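PDB 1R5M: SIR4-interacting protein SIF2 from Saccharomyces cerevisiae, which antagonizes telomeric silencing and belongs to the Set3 corepressor complex, with tetramers formed through its LisH domain. Local coordinates for residues V172-N177 and G181-H186. Sequence-based numbering, arbitrary orientation.
Sequences VTILWN and GTVMQH
L175 and Q185 are joined by a nearly linear hydrogen bond, L175 N to Q185 O at 2.9 Å (N-H...O 175°), within an antiparallel hairpin that forms the outer two strands of one four-stranded WD40 propeller blade. L175 O takes M184 N at 2.8 Å and, weakly, Q185 N; M184 and Q185 both face L175, a classic beta bulge. Nearer the turn, N177 N donates to T182 O, while N177 O accepts from both G181 N (2.7 Å) and T182 N, the G1 bulge pattern, with G181 at positive phi. Beyond this, N177 OD1 accepts a hydrogen bond from S180 N. On the face carrying I174, W176 and V183, V183 CG2 sits over the W176 six-membered ring, 4.0 Å from its centroid and 28° off the normal, a CH-pi contact. W176 CG stands anti to the carbonyl carbon (chi1 -55°), which carries the ring across to V183, and NE1 donates a hydrogen bond to S166 OG on strand 163-168. An alanine in place of W176 is likely to leave V183 CG2 without its aromatic platform and S166 OG without its indole donor. M184, at the bulge, points its CB toward L175 CD2, and its bent chain brings SD to N177 CB. At the far end, I174 CD1 presses against H186 CB at 3.4 Å.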
loop_
_atom_site.group_PDB
_atom_site.type_symbol
_atom_site.label_atom_id
_atom_site.label_comp_id
_atom_site.label_asym_id
_atom_site.label_seq_id
_atom_site.Cartn_x
_atom_site.Cartn_y
_atom_site.Cartn_z
ATOM N N VAL A 172 -11.682 -3.735 -13.077
ATOM C CA VAL A 172 -12.038 -5.126 -13.285
ATOM C C VAL A 172 -11.365 -5.785 -12.090
ATOM O O VAL A 172 -10.171 -5.587 -11.862
ATOM C CB VAL A 172 -11.450 -5.684 -14.591
ATOM C CG1 VAL A 172 -11.663 -7.190 -14.661
ATOM C CG2 VAL A 172 -12.121 -5.012 -15.780
ATOM N N THR A 173 -12.134 -6.538 -11.317
ATOM C CA THR A 173 -11.611 -7.189 -10.126
ATOM C C THR A 173 -11.760 -8.694 -10.257
ATOM O O THR A 173 -12.826 -9.193 -10.611
ATOM C CB THR A 173 -12.357 -6.689 -8.882
ATOM O OG1 THR A 173 -12.268 -5.259 -8.830
ATOM C CG2 THR A 173 -11.748 -7.271 -7.618
ATOM N N ILE A 174 -10.682 -9.412 -9.960
ATOM C CA ILE A 174 -10.679 -10.862 -10.086
ATOM C C ILE A 174 -10.304 -11.588 -8.801
ATOM O O ILE A 174 -9.377 -11.179 -8.103
ATOM C CB ILE A 174 -9.671 -11.306 -11.174
ATOM C CG1 ILE A 174 -9.991 -10.618 -12.504
ATOM C CG2 ILE A 174 -9.683 -12.821 -11.316
ATOM C CD1 ILE A 174 -11.352 -10.953 -13.064
ATOM N N LEU A 175 -11.035 -12.659 -8.504
ATOM C CA LEU A 175 -10.761 -13.508 -7.350
ATOM C C LEU A 175 -10.093 -14.739 -7.952
ATOM O O LEU A 175 -10.682 -15.419 -8.795
ATOM C CB LEU A 175 -12.057 -13.923 -6.646
ATOM C CG LEU A 175 -11.910 -15.100 -5.677
ATOM C CD1 LEU A 175 -10.996 -14.722 -4.516
ATOM C CD2 LEU A 175 -13.290 -15.506 -5.169
ATOM N N TRP A 176 -8.862 -15.010 -7.536
ATOM C CA TRP A 176 -8.112 -16.146 -8.060
ATOM C C TRP A 176 -7.812 -17.215 -7.032
ATOM O O TRP A 176 -7.668 -16.930 -5.847
ATOM C CB TRP A 176 -6.725 -15.728 -8.566
ATOM C CG TRP A 176 -6.638 -14.648 -9.582
ATOM C CD1 TRP A 176 -6.656 -13.299 -9.360
ATOM C CD2 TRP A 176 -6.420 -14.822 -10.982
ATOM N NE1 TRP A 176 -6.453 -12.623 -10.537
ATOM C CE2 TRP A 176 -6.306 -13.535 -11.552
ATOM C CE3 TRP A 176 -6.305 -15.947 -11.813
ATOM C CZ2 TRP A 176 -6.083 -13.339 -12.919
ATOM C CZ3 TRP A 176 -6.084 -15.751 -13.172
ATOM C CH2 TRP A 176 -5.974 -14.456 -13.709
ATOM N N ASN A 177 -7.724 -18.454 -7.505
ATOM C CA ASN A 177 -7.255 -19.532 -6.655
ATOM C C ASN A 177 -5.815 -19.389 -7.152
ATOM O O ASN A 177 -5.504 -19.748 -8.289
ATOM C CB ASN A 177 -7.818 -20.887 -7.067
ATOM C CG ASN A 177 -7.118 -22.029 -6.363
ATOM O OD1 ASN A 177 -5.899 -22.012 -6.213
ATOM N ND2 ASN A 177 -7.883 -23.029 -5.931
ATOM N N GLY A 181 -4.170 -21.119 -10.257
ATOM C CA GLY A 181 -4.112 -20.048 -11.238
ATOM C C GLY A 181 -5.395 -19.934 -12.034
ATOM O O GLY A 181 -5.377 -19.579 -13.214
ATOM N N THR A 182 -6.515 -20.236 -11.389
ATOM C CA THR A 182 -7.810 -20.174 -12.045
ATOM C C THR A 182 -8.653 -19.000 -11.556
ATOM O O THR A 182 -8.524 -18.549 -10.416
ATOM C CB THR A 182 -8.600 -21.483 -11.839
ATOM O OG1 THR A 182 -8.728 -21.754 -10.437
ATOM C CG2 THR A 182 -7.880 -22.648 -12.516
ATOM N N VAL A 183 -9.506 -18.504 -12.443
ATOM C CA VAL A 183 -10.388 -17.384 -12.140
ATOM C C VAL A 183 -11.649 -17.922 -11.474
ATOM O O VAL A 183 -12.422 -18.649 -12.096
ATOM C CB VAL A 183 -10.784 -16.633 -13.427
ATOM C CG1 VAL A 183 -11.798 -15.546 -13.105
ATOM C CG2 VAL A 183 -9.547 -16.040 -14.089
ATOM N N MET A 184 -11.858 -17.568 -10.211
ATOM C CA MET A 184 -13.034 -18.039 -9.483
ATOM C C MET A 184 -14.220 -17.105 -9.652
ATOM O O MET A 184 -15.361 -17.550 -9.767
ATOM C CB MET A 184 -12.700 -18.200 -8.005
ATOM C CG MET A 184 -11.673 -19.277 -7.745
ATOM S SD MET A 184 -11.264 -19.356 -6.013
ATOM C CE MET A 184 -12.783 -19.994 -5.341
ATOM N N GLN A 185 -13.945 -15.806 -9.657
ATOM C CA GLN A 185 -14.984 -14.805 -9.841
ATOM C C GLN A 185 -14.386 -13.582 -10.508
ATOM O O GLN A 185 -13.195 -13.307 -10.367
ATOM C CB GLN A 185 -15.600 -14.381 -8.503
ATOM C CG GLN A 185 -16.401 -15.453 -7.787
ATOM C CD GLN A 185 -17.361 -14.857 -6.774
ATOM O OE1 GLN A 185 -18.275 -14.114 -7.135
ATOM N NE2 GLN A 185 -17.154 -15.171 -5.500
ATOM N N HIS A 186 -15.217 -12.853 -11.243
ATOM C CA HIS A 186 -14.778 -11.639 -11.913
ATOM C C HIS A 186 -15.847 -10.580 -11.691
ATOM O O HIS A 186 -17.040 -10.860 -11.810
ATOM C CB HIS A 186 -14.564 -11.897 -13.410
ATOM C CG HIS A 186 -15.803 -12.307 -14.142
ATOM N ND1 HIS A 186 -16.780 -11.409 -14.514
ATOM C CD2 HIS A 186 -16.223 -13.520 -14.574
ATOM C CE1 HIS A 186 -17.750 -12.050 -15.142
ATOM N NE2 HIS A 186 -17.436 -13.333 -15.192
#